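Local coordinates for SspB protein (Streptomyces clavuligerus, PDB 6JUF) that probably acts as a DNA-cleaving, metal-dependent component of the SspABCD-SspE phosphorothioation-sensing system that defends the bacterium against phages, at residues G99-Y103 with L104-G108; E220-S223 with G224-S228. All blocks are in the same frame, centred on the assembly; numbering follows the deposited sequence.

Contact 1: residues G99-Y103 with L104-G108; sequences GADPY and LEELG
Asp-101 and the amides of Leu-104, Glu-105 and Glu-106 meet round a type I beta turn, Asp-101 to Leu-104, in the loop leading into helix 107-118. The turn closes with Leu-104 N to Asp-101 O at 3.0 Å, nearly straight at 164° although the donor sits above the carbonyl plane. The tight part lies just beyond. With CG anti to the backbone N (chi1 -172°), the buried Asp-101 carboxylate extends toward the backbone that follows and takes two amides, one per oxygen: Glu-105 N to OD1 at 2.8 Å, tilted 22° from the carboxylate plane, and Glu-106 N to OD2 at 3.0 Å on its syn lone pair. Ser-109 OG bonds OD2 as well, a set of donors that would favour the ionised carboxylate. Leu-104 packs on Phe-24, Leu-110 and Leu-113, though its CD2 stays 3.6 Å from Asp-101 O.

The looser side is bridged by water. One water links Ala-100 O to Glu-106 OE2. Glu-105 forms a salt bridge through OE1 with Arg-23 of the second subunit, while Glu-105 OE2 lies near the plane of the Tyr-103 ring, at its edge, and receives a bond from a second water, which also donates to Asp-101 OD1 at 2.8 Å and accepts from Tyr-103 N at 3.0 Å.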
# COMPACT_ATOMS: atom_id res chain seq x y z
N GLY B 99 9.43 1.16 16.00
CA GLY B 99 8.27 2.03 16.27
C GLY B 99 6.92 1.35 16.11
O GLY B 99 6.84 0.11 16.11
N ALA B 100 5.85 2.12 16.04
CA ALA B 100 4.50 1.65 16.11
C ALA B 100 4.12 0.82 14.90
O ALA B 100 3.50 -0.24 15.03
CB ALA B 100 3.49 2.81 16.26
N ASP B 101 4.42 1.32 13.71
CA ASP B 101 4.00 0.62 12.51
C ASP B 101 4.84 1.07 11.31
O ASP B 101 4.32 1.73 10.39
CB ASP B 101 2.49 0.87 12.31
CG ASP B 101 1.85 0.03 11.19
OD1 ASP B 101 2.47 -0.91 10.68
OD2 ASP B 101 0.66 0.27 10.83
N PRO B 102 6.15 0.70 11.31
CA PRO B 102 7.08 1.14 10.27
C PRO B 102 6.64 0.84 8.82
O PRO B 102 7.00 1.54 7.89
CB PRO B 102 8.40 0.39 10.64
CG PRO B 102 7.96 -0.70 11.59
CD PRO B 102 6.82 -0.11 12.34
N TYR B 103 5.91 -0.25 8.61
CA TYR B 103 5.49 -0.66 7.26
C TYR B 103 4.04 -0.39 6.99
O TYR B 103 3.50 -0.92 5.99
CB TYR B 103 5.91 -2.13 6.97
CG TYR B 103 7.42 -2.23 7.08
CD1 TYR B 103 8.23 -1.73 6.04
CD2 TYR B 103 8.02 -2.77 8.21
CE1 TYR B 103 9.64 -1.73 6.19
CE2 TYR B 103 9.41 -2.81 8.34
CZ TYR B 103 10.19 -2.28 7.33
OH TYR B 103 11.56 -2.36 7.38
N LEU B 104 3.37 0.43 7.83
CA LEU B 104 1.93 0.80 7.63
C LEU B 104 1.10 -0.44 7.33
O LEU B 104 0.29 -0.49 6.37
CB LEU B 104 1.77 1.88 6.54
CG LEU B 104 2.58 3.19 6.77
CD1 LEU B 104 2.22 4.18 5.66
CD2 LEU B 104 2.36 3.80 8.17
N GLU B 105 1.27 -1.45 8.18
CA GLU B 105 0.53 -2.69 8.03
C GLU B 105 -0.90 -2.56 8.55
O GLU B 105 -1.76 -3.41 8.17
CB GLU B 105 1.20 -3.87 8.82
CG GLU B 105 2.58 -4.15 8.31
CD GLU B 105 3.33 -5.12 9.22
OE1 GLU B 105 2.68 -6.04 9.80
OE2 GLU B 105 4.58 -4.95 9.34
N GLU B 106 -1.17 -1.59 9.42
CA GLU B 106 -2.50 -1.42 10.00
C GLU B 106 -3.19 -0.21 9.38
O GLU B 106 -2.63 0.87 9.28
CB GLU B 106 -2.39 -1.23 11.53
CG GLU B 106 -2.07 -2.54 12.22
CD GLU B 106 -2.18 -2.44 13.72
OE1 GLU B 106 -3.01 -1.67 14.25
OE2 GLU B 106 -1.38 -3.15 14.38
N LEU B 107 -4.47 -0.42 8.99
CA LEU B 107 -5.21 0.70 8.40
C LEU B 107 -5.38 1.86 9.35
O LEU B 107 -5.41 3.03 8.89
CB LEU B 107 -6.56 0.25 7.82
CG LEU B 107 -6.37 -0.66 6.57
CD1 LEU B 107 -7.69 -1.27 6.11
CD2 LEU B 107 -5.68 0.05 5.41
N GLY B 108 -5.46 1.58 10.67
CA GLY B 108 -5.45 2.70 11.63
C GLY B 108 -4.32 3.70 11.44
O GLY B 108 -4.48 4.87 11.79
O HOH W 1 1.63 -2.28 13.91
O HOH W 2 4.86 -2.35 10.41

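Contact 2: residues E220-S223 with G224-S228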
# COMPACT_ATOMS: atom_id res chain seq x y z
N GLU B 220 -17.48 12.11 -4.86
CA GLU B 220 -18.03 12.47 -3.55
C GLU B 220 -17.23 11.87 -2.41
O GLU B 220 -16.66 10.77 -2.55
CB GLU B 220 -19.49 12.08 -3.44
CG GLU B 220 -19.76 10.59 -3.43
CD GLU B 220 -21.24 10.30 -3.39
OE1 GLU B 220 -21.55 9.12 -3.38
OE2 GLU B 220 -22.10 11.21 -3.39
N PHE B 221 -17.21 12.59 -1.29
CA PHE B 221 -16.74 11.99 -0.06
C PHE B 221 -17.82 10.99 0.36
O PHE B 221 -19.02 11.24 0.21
CB PHE B 221 -16.32 13.05 1.01
CG PHE B 221 -15.11 13.84 0.60
CD1 PHE B 221 -13.89 13.17 0.33
CD2 PHE B 221 -15.17 15.22 0.39
CE1 PHE B 221 -12.76 13.88 -0.10
CE2 PHE B 221 -14.04 15.94 0.00
CZ PHE B 221 -12.84 15.25 -0.26
N THR B 222 -17.41 9.84 0.85
CA THR B 222 -18.34 8.77 1.19
C THR B 222 -18.92 8.95 2.59
O THR B 222 -18.43 9.74 3.38
CB THR B 222 -17.66 7.39 1.13
OG1 THR B 222 -16.59 7.39 2.08
CG2 THR B 222 -17.11 7.10 -0.27
N SER B 223 -20.00 8.23 2.89
CA SER B 223 -20.59 8.37 4.24
C SER B 223 -21.07 7.10 4.90
O SER B 223 -21.91 7.14 5.80
CB SER B 223 -21.69 9.46 4.28
OG SER B 223 -22.58 9.26 3.22
N GLY B 224 -20.56 5.95 4.49
CA GLY B 224 -20.88 4.73 5.29
C GLY B 224 -20.15 4.54 6.63
O GLY B 224 -19.51 5.47 7.20
N SER B 225 -20.25 3.34 7.18
CA SER B 225 -19.57 3.03 8.44
C SER B 225 -18.11 2.71 8.09
O SER B 225 -17.78 2.47 6.91
CB SER B 225 -20.20 1.87 9.15
OG SER B 225 -19.90 0.67 8.46
N ARG B 226 -17.25 2.70 9.09
CA ARG B 226 -15.79 2.66 8.84
C ARG B 226 -15.15 1.57 9.70
O ARG B 226 -14.52 1.85 10.71
CB ARG B 226 -15.14 4.01 9.18
CG ARG B 226 -15.83 5.22 8.57
CD ARG B 226 -15.09 5.81 7.43
NE ARG B 226 -15.80 6.97 6.90
CZ ARG B 226 -16.25 7.08 5.65
NH1 ARG B 226 -16.02 6.13 4.77
NH2 ARG B 226 -16.92 8.16 5.26
N PRO B 227 -15.29 0.31 9.28
CA PRO B 227 -14.73 -0.79 10.06
C PRO B 227 -13.22 -0.77 10.20
O PRO B 227 -12.72 -1.29 11.20
CB PRO B 227 -15.19 -2.05 9.32
CG PRO B 227 -15.44 -1.55 7.90
CD PRO B 227 -16.04 -0.18 8.10
N SER B 228 -12.53 -0.14 9.25
CA SER B 228 -11.06 0.03 9.34
C SER B 228 -10.52 1.12 10.27
O SER B 228 -9.30 1.20 10.43
CB SER B 228 -10.42 0.22 7.93
OG SER B 228 -10.67 1.54 7.51
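Arg-226 presents the NH1 and NH2 end of its guanidinium to Thr-222, end-on, and the two side chains run at a slant to each other. NH1 donates to Thr-222 OG1 at 3.0 Å, and NH2 to the carbonyl oxygen of the same residue, Thr-222 O, at 2.9 Å. Thr-222 O lies only 2° out of the guanidinium plane, yet NH2 stands well above the carbonyl plane, and the N-H...O angle of 130° shows a bent bond. A longer contact, NH2 to Thr-222 OG1 at 3.3 Å, is also hydrogen-bonded, so OG1 sits across the mouth between the two nitrogens. Thr-222 can offer both oxygens because chi1 of 60° sets OG1 between the backbone N and the carbonyl carbon.

The pair closes a surface loop that follows strand 218-221, the middle strand of a three-stranded antiparallel sheet, and leads toward helix 231-243. A bend at chi2 folds the Arg-226 chain back along this loop, bringing one guanidinium face over Gly-224 O, which lies 3.9 Å from the guanidinium plane, facing its centre.

Other partners fix both groups: Thr-222 OG1 is bonded to Gly-206 O, its strongest polar partner, while NH2 of Arg-226 also donates to Arg-269 O. Ser-223, Gly-224 and Ser-225 form the exposed outer part of the loop, and Ser-223 CA comes within 3.8 Å of Arg-226 NH2.

How the contacts relate
Contact 1 precedes contact 2 along the chain, and their centres lie about 21 Å apart, yet the two stretches meet directly: Leu-107 CD1 packs against Ser-228 CB at 3.6 Å. Helix 107-118 is the common element. It begins within 104-108, and its Trp-111 touches Arg-226 and donates through NE1 to Ser-228 OG, tying the loop of contact 2 to this helix. Both contacts also reach the second subunit, contact 1 more extensively, through polar bonds as well as packing, and contact 2 by packing of Pro-227 and Ser-228. Both lie away from Glu-18, a magnesium ligand seen for this protein, to which no metal is bound in this chain.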